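Local coordinates for protein cysteine protease (Xylella fastidiosa, PDB 3OIS) that probably cleaves peptide bonds as a papain-family cysteine protease and binds the nucleotide UDP, at residues 45-50 and 183-188. Numbering follows the deposited sequence.
Sequences FSYTPE and EYSRVA. With UDP (uridine-5'-diphosphate), chain E.
Phe45 turns its ring beside its own backbone N (chi1 -70°), while Tyr47 places CG anti to N (chi1 177°); between these two side chains sits Ser185, whose CB approaches Phe45 CB to 3.7 Å. In the conformer given, Ser185 OG lies in the plane of the Tyr47 ring at its edge, 3.7 Å from Tyr47 CD1, and Val187 CG2 packs beside the same tyrosine. The backbones run parallel here: Arg186 N donates to Phe45 O at 2.8 Å, and Tyr47 N donates to Arg186 O, also at 2.8 Å. Both bonds engage Arg186, the pattern of a single parallel bridge centred on Ser46 and Arg186, which adds the loop to the edge of strand 183-186 opposite its antiparallel partner, strand 280-287. The guanidinium of Arg186 forms salt bridges with Asp44, Asp38 and Asp282. Further on, a water joins Tyr47 O to Ala188 N.

Next to this bridge, the Phe45 ring stacks face to face on uracil. UDP N3 lies 3.3 Å above the ring planes of Phe45 and Tyr184, from opposite sides of the base. Three backbone hydrogen bonds meet the polar edge of uracil: N3 donates to Tyr184 O at 2.8 Å, nearly straight (176°), Phe45 N gives a bond to O2, and Tyr184 N one to O4. This acceptor-donor-acceptor match is consistent with a preference for uracil over cytosine, whose unprotonated N3 could not donate.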
ATOM      1  N   PHE A  45      18.124   1.914  -1.274  1.00 14.91           N
ATOM      2  CA  PHE A  45      18.721   1.659   0.024  1.00 16.69           C
ATOM      3  C   PHE A  45      18.212   0.302   0.435  1.00 18.59           C
ATOM      4  O   PHE A  45      17.048  -0.070   0.142  1.00 16.81           O
ATOM      5  CB  PHE A  45      18.237   2.692   1.087  1.00 16.89           C
ATOM      6  CG  PHE A  45      18.769   4.099   0.901  1.00 16.81           C
ATOM      7  CD1 PHE A  45      19.511   4.485  -0.237  1.00 19.24           C
ATOM      8  CD2 PHE A  45      18.611   5.043   1.934  1.00 16.49           C
ATOM      9  CE1 PHE A  45      19.960   5.788  -0.386  1.00 17.37           C
ATOM     10  CE2 PHE A  45      19.040   6.367   1.825  1.00 20.23           C
ATOM     11  CZ  PHE A  45      19.772   6.752   0.675  1.00 22.91           C
ATOM     12  N   SER A  46      19.067  -0.420   1.171  1.00 19.72           N
ATOM     13  CA  SER A  46      18.712  -1.728   1.757  1.00 19.58           C
ATOM     14  C   SER A  46      18.377  -1.558   3.224  1.00 20.25           C
ATOM     15  O   SER A  46      19.137  -0.946   3.974  1.00 21.35           O
ATOM     16  CB  SER A  46      19.864  -2.698   1.715  1.00 21.39           C
ATOM     17  OG  SER A  46      20.210  -2.897   0.403  1.00 27.09           O
ATOM     18  N   TYR A  47      17.214  -2.069   3.620  1.00 18.65           N
ATOM     19  CA  TYR A  47      16.854  -2.106   5.052  1.00 19.47           C
ATOM     20  C   TYR A  47      17.697  -3.214   5.714  1.00 19.93           C
ATOM     21  O   TYR A  47      17.663  -4.359   5.300  1.00 20.38           O
ATOM     22  CB  TYR A  47      15.331  -2.341   5.188  1.00 19.46           C
ATOM     23  CG  TYR A  47      14.889  -2.467   6.629  1.00 17.96           C
ATOM     24  CD1 TYR A  47      14.569  -1.319   7.341  1.00 18.55           C
ATOM     25  CD2 TYR A  47      14.868  -3.713   7.290  1.00 20.98           C
ATOM     26  CE1 TYR A  47      14.141  -1.385   8.679  1.00 22.31           C
ATOM     27  CE2 TYR A  47      14.459  -3.770   8.696  1.00 18.46           C
ATOM     28  CZ  TYR A  47      14.100  -2.616   9.301  1.00 19.90           C
ATOM     29  OH  TYR A  47      13.724  -2.657  10.590  1.00 19.11           O
ATOM     30  N   THR A  48      18.522  -2.881   6.702  1.00 19.83           N
ATOM     31  CA  THR A  48      19.425  -3.887   7.203  1.00 21.69           C
ATOM     32  C   THR A  48      19.049  -4.132   8.631  1.00 20.32           C
ATOM     33  O   THR A  48      19.371  -3.331   9.471  1.00 21.08           O
ATOM     34  CB  THR A  48      20.909  -3.399   7.109  1.00 21.64           C
ATOM     35  OG1 THR A  48      21.189  -3.094   5.731  1.00 26.10           O
ATOM     36  CG2 THR A  48      21.901  -4.530   7.599  1.00 24.08           C
ATOM     37  N   PRO A  49      18.346  -5.236   8.904  1.00 20.12           N
ATOM     38  CA  PRO A  49      17.912  -5.494  10.263  1.00 21.31           C
ATOM     39  C   PRO A  49      19.143  -5.820  11.109  1.00 21.73           C
ATOM     40  O   PRO A  49      20.125  -6.375  10.570  1.00 23.05           O
ATOM     41  CB  PRO A  49      17.077  -6.782  10.151  1.00 20.38           C
ATOM     42  CG  PRO A  49      16.725  -6.931   8.683  1.00 21.97           C
ATOM     43  CD  PRO A  49      17.985  -6.346   7.997  1.00 22.42           C
ATOM     44  N   GLU A  50      19.093  -5.431  12.363  1.00 22.95           N
ATOM     45  CA  GLU A  50      20.133  -5.805  13.349  0.50 23.98           C
ATOM     46  C   GLU A  50      20.261  -7.314  13.447  1.00 24.28           C
ATOM     47  O   GLU A  50      19.246  -8.024  13.590  1.00 25.18           O
ATOM     48  CB  GLU A  50      19.785  -5.232  14.721  0.50 23.62           C
ATOM     49  CG  GLU A  50      20.223  -3.801  14.908  0.50 25.21           C
ATOM     50  CD  GLU A  50      21.701  -3.625  14.647  0.50 27.72           C
ATOM     51  OE1 GLU A  50      22.484  -4.528  15.015  0.50 23.64           O
ATOM     52  OE2 GLU A  50      22.071  -2.586  14.060  0.50 31.10           O
ATOM     53  N   GLU A 183      13.712   9.190   4.740  1.00 17.66           N
ATOM     54  CA  GLU A 183      14.398   8.073   4.168  0.70 17.93           C
ATOM     55  C   GLU A 183      13.429   6.926   3.879  1.00 17.28           C
ATOM     56  O   GLU A 183      12.315   6.845   4.450  1.00 16.90           O
ATOM     57  CB  GLU A 183      15.479   7.679   5.202  0.70 19.70           C
ATOM     58  CG  GLU A 183      16.244   6.423   5.009  0.70 25.01           C
ATOM     59  CD  GLU A 183      16.857   5.993   6.362  0.70 27.99           C
ATOM     60  OE1 GLU A 183      17.186   4.811   6.501  0.70 30.21           O
ATOM     61  OE2 GLU A 183      16.940   6.826   7.304  0.70 33.05           O
ATOM     62  N   TYR A 184      13.852   6.067   2.944  1.00 16.59           N
ATOM     63  CA  TYR A 184      13.119   4.842   2.599  1.00 16.76           C
ATOM     64  C   TYR A 184      14.076   3.776   2.145  1.00 15.67           C
ATOM     65  O   TYR A 184      15.137   4.082   1.535  1.00 16.11           O
ATOM     66  CB  TYR A 184      12.038   5.060   1.521  1.00 17.25           C
ATOM     67  CG  TYR A 184      12.571   5.752   0.255  1.00 17.21           C
ATOM     68  CD1 TYR A 184      12.751   7.116   0.208  1.00 12.88           C
ATOM     69  CD2 TYR A 184      12.804   5.024  -0.923  1.00 14.83           C
ATOM     70  CE1 TYR A 184      13.188   7.793  -0.993  1.00 16.64           C
ATOM     71  CE2 TYR A 184      13.223   5.657  -2.079  1.00 16.78           C
ATOM     72  CZ  TYR A 184      13.400   7.013  -2.118  1.00 17.17           C
ATOM     73  OH  TYR A 184      13.830   7.594  -3.267  1.00 22.25           O
ATOM     74  N   SER A 185      13.749   2.532   2.456  1.00 14.90           N
ATOM     75  CA  SER A 185      14.631   1.417   2.084  0.50 14.37           C
ATOM     76  C   SER A 185      13.851   0.167   1.778  1.00 12.90           C
ATOM     77  O   SER A 185      12.753  -0.079   2.327  1.00 15.12           O
ATOM     78  CB  SER A 185      15.677   1.104   3.153  0.50 15.78           C
ATOM     79  OG  SER A 185      15.105   0.860   4.446  0.50 12.31           O
ATOM     80  N   ARG A 186      14.410  -0.670   0.901  1.00 14.62           N
ATOM     81  CA  ARG A 186      13.798  -1.965   0.602  1.00 14.33           C
ATOM     82  C   ARG A 186      14.125  -3.075   1.569  1.00 16.36           C
ATOM     83  O   ARG A 186      15.320  -3.318   1.904  1.00 16.79           O
ATOM     84  CB  ARG A 186      14.320  -2.543  -0.752  1.00 15.34           C
ATOM     85  CG  ARG A 186      13.857  -1.831  -1.872  1.00 17.58           C
ATOM     86  CD  ARG A 186      14.184  -2.635  -3.123  1.00 18.92           C
ATOM     87  NE  ARG A 186      13.724  -1.864  -4.256  1.00 18.04           N
ATOM     88  CZ  ARG A 186      12.541  -2.081  -4.881  1.00 18.94           C
ATOM     89  NH1 ARG A 186      11.749  -3.101  -4.484  1.00 16.25           N
ATOM     90  NH2 ARG A 186      12.208  -1.293  -5.917  1.00 15.44           N
ATOM     91  N   VAL A 187      13.113  -3.823   1.936  1.00 15.50           N
ATOM     92  CA  VAL A 187      13.281  -5.037   2.742  1.00 18.28           C
ATOM     93  C   VAL A 187      13.420  -6.223   1.860  1.00 19.76           C
ATOM     94  O   VAL A 187      12.681  -6.377   0.877  1.00 18.80           O
ATOM     95  CB  VAL A 187      12.116  -5.337   3.734  1.00 18.43           C
ATOM     96  CG1 VAL A 187      12.561  -6.454   4.691  1.00 20.42           C
ATOM     97  CG2 VAL A 187      11.700  -4.129   4.601  1.00 20.06           C
ATOM     98  N   ALA A 188      14.414  -7.065   2.182  1.00 21.87           N
ATOM     99  CA  ALA A 188      14.670  -8.270   1.432  1.00 21.68           C
ATOM    100  C   ALA A 188      13.505  -9.180   1.528  1.00 22.21           C
ATOM    101  O   ALA A 188      12.834  -9.298   2.576  1.00 23.37           O
ATOM    102  CB  ALA A 188      15.905  -8.986   1.977  1.00 22.14           C
TER
HETATM  103  N1  UDP E 292      17.027   6.491  -2.416  1.00 16.50           N
HETATM  104  C2  UDP E 292      16.560   5.531  -1.562  1.00 14.97           C
HETATM  105  N3  UDP E 292      16.167   5.924  -0.288  1.00 14.54           N
HETATM  106  C4  UDP E 292      16.233   7.222   0.103  1.00 15.48           C
HETATM  107  C5  UDP E 292      16.752   8.212  -0.751  1.00 16.83           C
HETATM  108  C6  UDP E 292      17.039   7.815  -2.064  1.00 16.94           C
HETATM  109  O2  UDP E 292      16.463   4.383  -1.863  1.00 13.61           O
HETATM  110  O4  UDP E 292      15.936   7.463   1.318  1.00 14.13           O
HETATM  111  C1' UDP E 292      17.556   5.989  -3.732  1.00 17.20           C
HETATM  112  C2' UDP E 292      16.482   5.562  -4.710  1.00 19.48           C
HETATM  113  O2' UDP E 292      17.101   4.567  -5.524  1.00 16.98           O
HETATM  114  C3' UDP E 292      16.347   6.824  -5.468  1.00 18.83           C
HETATM  115  C4' UDP E 292      17.816   7.281  -5.615  1.00 19.83           C
HETATM  116  O4' UDP E 292      18.411   6.969  -4.337  1.00 19.50           O
HETATM  117  O3' UDP E 292      15.828   6.483  -6.752  1.00 18.71           O
HETATM  118  C5' UDP E 292      17.885   8.760  -5.981  1.00 18.87           C
HETATM  119  O5' UDP E 292      17.303   9.482  -4.896  1.00 22.70           O
HETATM  120  PA  UDP E 292      17.487  10.982  -4.657  1.00 24.54           P
HETATM  121  O1A UDP E 292      16.484  11.566  -3.739  1.00 23.18           O
HETATM  122  O2A UDP E 292      18.907  11.305  -4.344  1.00 25.95           O
HETATM  123  O3A UDP E 292      17.174  11.487  -6.174  1.00 32.94           O
HETATM  124  PB  UDP E 292      16.854  12.919  -6.853  1.00 34.50           P
HETATM  125  O1B UDP E 292      17.781  13.070  -7.969  1.00 39.37           O
HETATM  126  O2B UDP E 292      15.462  12.820  -7.209  1.00 32.20           O
HETATM  127  O3B UDP E 292      17.019  14.070  -5.908  1.00 36.52           O
HETATM  128  O   HOH W   1      16.471  -6.511   4.210  1.00 27.04           O